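Local coordinates for helicase of the snf2/rad54 family (Sulfolobus solfataricus, PDB 1Z5Z), which probably couples ATP hydrolysis to movement along double-stranded DNA as a SWI2/SNF2-type ATPase, of which this is the C-terminal domain of the core, at residues Ala43-Lys46 / Ala47-Asn51; Gly145-Ser148 / Lys149-Asp153; Gly248-Trp251 / Ile252-Ser256. All coordinates share one frame; numbering follows the deposited sequence.

Contact 1: residues Ala43-Lys46 / Ala47-Asn51; sequences AMYK and AEVEN
Tyr-45 sets its ring against the branched side chain of Val-49, a turn further along the same helix. Its CE2 comes within 3.6 Å of Val-49 CG2, and CD2 lies a little farther from the same methyl. The methyl approaches the ring obliquely. Two torsions bring the groups together: Tyr-45 CG stands anti to its own nitrogen (chi1 -172°), which turns the ring outward and somewhat toward Val-49, while Val-49 turns CG2 back beside its own nitrogen, 3.5 Å from Tyr-45 O. Beneath the pair, Val-49 N donates to that carbonyl oxygen over 3.1 Å. This is the i to i+4 pattern of an alpha-helix, and it repeats from Ala-47 to Ala-43, from Glu-48 to Met-44 and from Glu-50 to Lys-46. The bond from Glu-48 N to Met-44 O is the straightest of the four, with an angle of 175° at the hydrogen.

Helix 39-55 rests on helix 61-78, and both Tyr-45 and Val-49 reach Leu-75 there, making them part of its buried face. The phenol oxygen is satisfied beyond this helix, bonded to Ile-264 O and Leu-226 N, so the ring links the helix to two distant parts of the chain. Glu-48 sends OE2 to Thr-71 OG1 on helix 61-78.

Lys-46 and Glu-50 meet at the more open side. The lysine runs fully extended, and its CG lies 3.7 Å from Glu-50 OE1. Lys-46 NZ and Glu-50 OE1 are 4.9 Å apart, so any attraction between the opposite charges is probably long-range. CB and CG of Glu-50 each lie 3.5 Å from Lys-46 O.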
loop_
_atom_site.group_PDB
_atom_site.type_symbol
_atom_site.label_atom_id
_atom_site.label_comp_id
_atom_site.label_asym_id
_atom_site.label_seq_id
_atom_site.Cartn_x
_atom_site.Cartn_y
_atom_site.Cartn_z
ATOM N N ALA A 43 -2.941 -7.476 15.931
ATOM C CA ALA A 43 -2.417 -7.142 17.254
ATOM C C ALA A 43 -1.491 -5.932 17.201
ATOM O O ALA A 43 -1.539 -5.089 18.084
ATOM C CB ALA A 43 -1.673 -8.316 17.846
ATOM N N MET A 44 -0.628 -5.849 16.188
ATOM C CA MET A 44 0.295 -4.711 16.093
ATOM C C MET A 44 -0.495 -3.438 15.803
ATOM O O MET A 44 -0.257 -2.384 16.396
ATOM C CB MET A 44 1.320 -4.954 14.983
ATOM C CG MET A 44 2.351 -6.005 15.313
ATOM S SD MET A 44 3.191 -6.544 13.835
ATOM C CE MET A 44 4.353 -5.201 13.563
ATOM N N TYR A 45 -1.459 -3.552 14.897
ATOM C CA TYR A 45 -2.286 -2.409 14.527
ATOM C C TYR A 45 -2.966 -1.848 15.770
ATOM O O TYR A 45 -2.961 -0.638 16.016
ATOM C CB TYR A 45 -3.362 -2.835 13.517
ATOM C CG TYR A 45 -4.140 -1.661 12.923
ATOM C CD1 TYR A 45 -3.858 -1.199 11.623
ATOM C CD2 TYR A 45 -5.144 -1.015 13.639
ATOM C CE1 TYR A 45 -4.567 -0.122 11.054
ATOM C CE2 TYR A 45 -5.863 0.070 13.066
ATOM C CZ TYR A 45 -5.555 0.499 11.768
ATOM O OH TYR A 45 -6.245 1.534 11.173
ATOM N N LYS A 46 -3.563 -2.734 16.560
ATOM C CA LYS A 46 -4.263 -2.301 17.761
ATOM C C LYS A 46 -3.349 -1.632 18.797
ATOM O O LYS A 46 -3.689 -0.592 19.364
ATOM C CB LYS A 46 -5.007 -3.493 18.400
ATOM C CG LYS A 46 -6.007 -3.054 19.487
ATOM C CD LYS A 46 -6.894 -4.209 19.915
ATOM C CE LYS A 46 -7.802 -3.827 21.086
ATOM N NZ LYS A 46 -8.333 -5.087 21.726
ATOM N N ALA A 47 -2.184 -2.207 19.029
ATOM C CA ALA A 47 -1.275 -1.635 19.996
ATOM C C ALA A 47 -0.925 -0.207 19.648
ATOM O O ALA A 47 -1.005 0.688 20.495
ATOM C CB ALA A 47 -0.019 -2.476 20.080
ATOM N N GLU A 48 -0.534 0.021 18.396
ATOM C CA GLU A 48 -0.141 1.349 17.934
ATOM C C GLU A 48 -1.301 2.341 18.032
ATOM O O GLU A 48 -1.104 3.536 18.318
ATOM C CB GLU A 48 0.367 1.242 16.479
ATOM C CG GLU A 48 0.819 2.547 15.837
ATOM C CD GLU A 48 1.836 3.342 16.701
ATOM O OE1 GLU A 48 2.684 2.714 17.362
ATOM O OE2 GLU A 48 1.775 4.595 16.709
ATOM N N VAL A 49 -2.521 1.868 17.798
ATOM C CA VAL A 49 -3.655 2.781 17.891
ATOM C C VAL A 49 -3.866 3.149 19.360
ATOM O O VAL A 49 -4.235 4.283 19.679
ATOM C CB VAL A 49 -4.965 2.151 17.289
ATOM C CG1 VAL A 49 -6.197 2.894 17.835
ATOM C CG2 VAL A 49 -4.908 2.219 15.731
ATOM N N GLU A 50 -3.626 2.186 20.249
ATOM C CA GLU A 50 -3.774 2.428 21.683
ATOM C C GLU A 50 -2.647 3.343 22.161
ATOM O O GLU A 50 -2.877 4.267 22.944
ATOM C CB GLU A 50 -3.819 1.097 22.452
ATOM C CG GLU A 50 -5.209 0.489 22.336
ATOM C CD GLU A 50 -5.419 -0.758 23.162
ATOM O OE1 GLU A 50 -4.893 -1.825 22.774
ATOM O OE2 GLU A 50 -6.124 -0.669 24.203
ATOM N N ASN A 51 -1.440 3.120 21.660
ATOM C CA ASN A 51 -0.343 3.998 22.026
ATOM C C ASN A 51 -0.672 5.445 21.586
ATOM O O ASN A 51 -0.542 6.379 22.372
ATOM C CB ASN A 51 0.971 3.495 21.416
ATOM C CG ASN A 51 1.501 2.226 22.126
ATOM O OD1 ASN A 51 1.177 1.971 23.295
ATOM N ND2 ASN A 51 2.323 1.441 21.428
#

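Contact 2: residues Gly145-Ser148 / Lys149-Asp153; sequences GELS and KKERD
The backbone passes from the extended conformation of Leu-147 and Ser-148 straight into the first turn of helix 149-161, and the carbonyl of Ser-148 opens the helical bonding by accepting from Arg-152 N at 3.0 Å. Asp-153 N follows by binding Lys-149 O, one residue on.

Glu-151 then reaches back over this turn. Its CG lies beside its own nitrogen (chi1 -51°) and the chain beyond is extended, which carries the carboxylate to the backbone of Ser-148. There Ser-148 N donates to Glu-151 OE2 over 3.0 Å, with an almost straight angle of 175°. The oxygen is met on its anti side, with the donor only slightly out of the carboxylate plane. In the other direction the hydroxyl of Ser-148, the N-cap residue, appears to accept a weak bond from Glu-151 N, though the place of the hydroxyl is less certain. The two residues thus form a capping box, the reciprocal pairing that finishes the N-terminus of many helices; here it starts the helix following strand 142-143, in the conserved C-terminal helicase region. A carboxylate at this end is probably also favoured by the helix dipole.

Leu-147 crosses the glutamate side chain at about a right angle, its CD2 3.6 Å from Glu-151 OE2, so a methyl borders the same oxygen that Ser-148 N binds.

Arg-152 turns away from the cap. Bent at chi3 (62°), it grips its neighbour side-on: NE and NH2 both donate to Asp-153 OD1, NH2 over 2.8 Å in a salt bridge, and that oxygen lies close to the guanidinium plane. Lys-149 CA lies above one face, toward its rim. A leucine in its place would probably leave the Asp-153 carboxylate without its mate, losing both bonds to OD1.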
loop_
_atom_site.group_PDB
_atom_site.type_symbol
_atom_site.label_atom_id
_atom_site.label_comp_id
_atom_site.label_asym_id
_atom_site.label_seq_id
_atom_site.Cartn_x
_atom_site.Cartn_y
_atom_site.Cartn_z
ATOM N N GLY A 145 13.055 5.324 -6.785
ATOM C CA GLY A 145 13.629 6.643 -7.012
ATOM C C GLY A 145 15.142 6.790 -7.121
ATOM O O GLY A 145 15.607 7.559 -7.962
ATOM N N GLU A 146 15.902 6.090 -6.283
ATOM C CA GLU A 146 17.365 6.182 -6.295
ATOM C C GLU A 146 18.056 5.534 -7.485
ATOM O O GLU A 146 19.291 5.575 -7.574
ATOM C CB GLU A 146 17.949 5.521 -5.047
ATOM C CG GLU A 146 17.580 6.143 -3.707
ATOM C CD GLU A 146 18.218 5.392 -2.527
ATOM O OE1 GLU A 146 17.854 5.700 -1.367
ATOM O OE2 GLU A 146 19.078 4.506 -2.769
ATOM N N LEU A 147 17.312 4.858 -8.355
ATOM C CA LEU A 147 17.968 4.224 -9.493
ATOM C C LEU A 147 18.532 5.305 -10.423
ATOM O O LEU A 147 17.989 6.413 -10.521
ATOM C CB LEU A 147 16.994 3.341 -10.283
ATOM C CG LEU A 147 16.662 1.953 -9.714
ATOM C CD1 LEU A 147 15.660 1.234 -10.604
ATOM C CD2 LEU A 147 17.949 1.118 -9.606
ATOM N N SER A 148 19.640 5.015 -11.102
ATOM C CA SER A 148 20.161 6.019 -12.036
ATOM C C SER A 148 19.176 6.020 -13.202
ATOM O O SER A 148 18.335 5.113 -13.305
ATOM C CB SER A 148 21.570 5.627 -12.496
ATOM O OG SER A 148 21.593 4.323 -13.028
ATOM N N LYS A 149 19.261 7.019 -14.073
ATOM C CA LYS A 149 18.346 7.100 -15.231
ATOM C C LYS A 149 18.447 5.875 -16.113
ATOM O O LYS A 149 17.449 5.355 -16.585
ATOM C CB LYS A 149 18.675 8.287 -16.136
ATOM C CG LYS A 149 18.700 9.625 -15.447
ATOM C CD LYS A 149 17.309 10.073 -15.074
ATOM C CE LYS A 149 17.377 11.409 -14.356
ATOM N NZ LYS A 149 16.031 11.835 -13.896
ATOM N N LYS A 150 19.675 5.426 -16.353
ATOM C CA LYS A 150 19.882 4.290 -17.233
ATOM C C LYS A 150 19.355 3.014 -16.634
ATOM O O LYS A 150 18.730 2.215 -17.326
ATOM C CB LYS A 150 21.381 4.141 -17.615
ATOM C CG LYS A 150 21.582 3.355 -18.915
ATOM C CD LYS A 150 22.699 2.306 -18.805
ATOM C CE LYS A 150 22.734 1.393 -20.041
ATOM N NZ LYS A 150 23.828 0.381 -19.994
ATOM N N GLU A 151 19.610 2.809 -15.350
ATOM C CA GLU A 151 19.110 1.600 -14.732
ATOM C C GLU A 151 17.592 1.635 -14.899
ATOM O O GLU A 151 16.969 0.642 -15.226
ATOM C CB GLU A 151 19.442 1.547 -13.243
ATOM C CG GLU A 151 20.882 1.799 -12.892
ATOM C CD GLU A 151 21.193 1.500 -11.430
ATOM O OE1 GLU A 151 21.456 0.323 -11.108
ATOM O OE2 GLU A 151 21.157 2.431 -10.600
ATOM N N ARG A 152 17.017 2.813 -14.723
ATOM C CA ARG A 152 15.578 2.965 -14.808
ATOM C C ARG A 152 15.024 2.737 -16.208
ATOM O O ARG A 152 14.152 1.882 -16.421
ATOM C CB ARG A 152 15.175 4.345 -14.323
ATOM C CG ARG A 152 13.673 4.537 -14.311
ATOM C CD ARG A 152 13.383 6.012 -14.244
ATOM N NE ARG A 152 13.922 6.646 -15.435
ATOM C CZ ARG A 152 13.982 7.959 -15.616
ATOM N NH1 ARG A 152 13.533 8.780 -14.681
ATOM N NH2 ARG A 152 14.514 8.446 -16.731
ATOM N N ASP A 153 15.547 3.497 -17.163
ATOM C CA ASP A 153 15.105 3.384 -18.540
ATOM C C ASP A 153 15.267 1.975 -19.042
ATOM O O ASP A 153 14.398 1.477 -19.760
ATOM C CB ASP A 153 15.892 4.331 -19.451
ATOM C CG ASP A 153 15.764 5.789 -19.030
ATOM O OD1 ASP A 153 14.788 6.137 -18.325
ATOM O OD2 ASP A 153 16.638 6.592 -19.424
#

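Contact 3: residues Gly248-Trp251 / Ile252-Ser256; sequences GDSW and ITELS
Residues 250-253 form one short, weakly bonded helical turn, in which Thr-253 N binds Asp-249 O at 3.3 Å, while several weaker bonds bunch around Asp-249 O and Ser-250 O. Trp-251 swings its indole out from the turn, with CG placed between its own nitrogen and carbonyl carbon (chi1 65°). That position brings the ring across the next residue. Ile-252 CG1 sits over the six-membered ring, 3.4 Å from its centroid and 14° off the normal, a CH-pi contact, and Ile-252 N lies over the same ring system. Leu-255 runs alongside, pointing the same way, with CD2 3.9 Å from Trp-251 CE3.

Thr-253 turns its hydroxyl back into the turn. OG1 donates to Ser-250 O over 2.7 Å, on a lone pair in the carbonyl plane.

Around the turn, Ile-252 packs against Leu-72 of helix 61-78, Ile-230 of helix 226-236 and Leu-260 of helix 257-264, and Trp-251 against Leu-233. Asp-249 OD1 makes a salt bridge to Lys-76.

With so few strong backbone bonds, the turn probably owes much of its shape to side chains: the isoleucine CG1 set over the indole face, and a threonine hydroxyl that satisfies itself on a backbone carbonyl.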
loop_
_atom_site.group_PDB
_atom_site.type_symbol
_atom_site.label_atom_id
_atom_site.label_comp_id
_atom_site.label_asym_id
_atom_site.label_seq_id
_atom_site.Cartn_x
_atom_site.Cartn_y
_atom_site.Cartn_z
ATOM N N GLY A 248 -2.795 15.971 0.663
ATOM C CA GLY A 248 -2.568 14.708 1.351
ATOM C C GLY A 248 -3.201 14.440 2.703
ATOM O O GLY A 248 -4.324 14.866 2.964
ATOM N N ASP A 249 -2.477 13.710 3.555
ATOM C CA ASP A 249 -2.942 13.329 4.893
ATOM C C ASP A 249 -3.169 14.522 5.794
ATOM O O ASP A 249 -3.689 14.379 6.896
ATOM C CB ASP A 249 -1.923 12.382 5.566
ATOM C CG ASP A 249 -1.969 10.951 5.003
ATOM O OD1 ASP A 249 -1.265 10.064 5.556
ATOM O OD2 ASP A 249 -2.706 10.715 4.008
ATOM N N SER A 250 -2.765 15.694 5.325
ATOM C CA SER A 250 -2.912 16.917 6.097
ATOM C C SER A 250 -4.255 16.993 6.849
ATOM O O SER A 250 -4.297 17.184 8.079
ATOM C CB SER A 250 -2.756 18.124 5.173
ATOM O OG SER A 250 -3.281 19.302 5.766
ATOM N N TRP A 251 -5.352 16.820 6.117
ATOM C CA TRP A 251 -6.676 16.875 6.727
ATOM C C TRP A 251 -6.801 15.913 7.904
ATOM O O TRP A 251 -7.509 16.214 8.871
ATOM C CB TRP A 251 -7.755 16.551 5.701
ATOM C CG TRP A 251 -7.687 15.150 5.171
ATOM C CD1 TRP A 251 -6.862 14.677 4.189
ATOM C CD2 TRP A 251 -8.472 14.034 5.604
ATOM N NE1 TRP A 251 -7.093 13.337 3.975
ATOM C CE2 TRP A 251 -8.080 12.919 4.829
ATOM C CE3 TRP A 251 -9.478 13.871 6.562
ATOM C CZ2 TRP A 251 -8.645 11.660 4.997
ATOM C CZ3 TRP A 251 -10.039 12.617 6.726
ATOM C CH2 TRP A 251 -9.625 11.531 5.942
ATOM N N ILE A 252 -6.116 14.770 7.831
ATOM C CA ILE A 252 -6.182 13.786 8.916
ATOM C C ILE A 252 -5.501 14.269 10.197
ATOM O O ILE A 252 -5.999 14.021 11.296
ATOM C CB ILE A 252 -5.528 12.427 8.545
ATOM C CG1 ILE A 252 -6.296 11.731 7.418
ATOM C CG2 ILE A 252 -5.553 11.499 9.752
ATOM C CD1 ILE A 252 -5.784 10.313 7.142
ATOM N N THR A 253 -4.367 14.954 10.062
ATOM C CA THR A 253 -3.637 15.442 11.232
ATOM C C THR A 253 -4.357 16.578 11.941
ATOM O O THR A 253 -3.965 16.984 13.026
ATOM C CB THR A 253 -2.226 15.929 10.847
ATOM O OG1 THR A 253 -2.338 17.044 9.958
ATOM C CG2 THR A 253 -1.438 14.805 10.144
ATOM N N GLU A 254 -5.413 17.090 11.330
ATOM C CA GLU A 254 -6.181 18.169 11.933
ATOM C C GLU A 254 -7.588 17.773 12.428
ATOM O O GLU A 254 -8.379 18.618 12.830
ATOM C CB GLU A 254 -6.274 19.322 10.940
ATOM C CG GLU A 254 -4.906 19.756 10.454
ATOM C CD GLU A 254 -4.958 20.967 9.566
ATOM O OE1 GLU A 254 -5.691 20.923 8.554
ATOM O OE2 GLU A 254 -4.261 21.961 9.878
ATOM N N LEU A 255 -7.906 16.483 12.393
ATOM C CA LEU A 255 -9.207 16.013 12.871
ATOM C C LEU A 255 -9.248 16.075 14.403
ATOM O O LEU A 255 -8.212 16.043 15.071
ATOM C CB LEU A 255 -9.434 14.548 12.460
ATOM C CG LEU A 255 -9.353 14.145 10.991
ATOM C CD1 LEU A 255 -9.375 12.608 10.887
ATOM C CD2 LEU A 255 -10.512 14.753 10.217
ATOM N N SER A 256 -10.446 16.148 14.961
ATOM C CA SER A 256 -10.571 16.129 16.412
ATOM C C SER A 256 -10.129 14.710 16.817
ATOM O O SER A 256 -10.072 13.790 15.978
ATOM C CB SER A 256 -12.033 16.313 16.812
ATOM O OG SER A 256 -12.809 15.194 16.385
#

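In the fold
All three contacts are local, each within one unbroken run of chain, and follow in series without nesting or crossing. The chain begins in the sheet with strand 29-35 and reaches contact 1 on helix 39-55, which packs against helix 61-78. Later it returns to the sheet, and contact 2 ends the loop after edge strand 142-143 and starts helix 149-161, on the opposite side of the chain's centre from contact 1, their centres about 37 Å apart. After helix 226-236, contact 3 returns to helix 61-78, its nearest atoms about 10 Å from contact 1. Contacts 1 and 3 thus belong to the helices packed on helix 61-78, contact 2 to the sheet edge formed by strand 142-143.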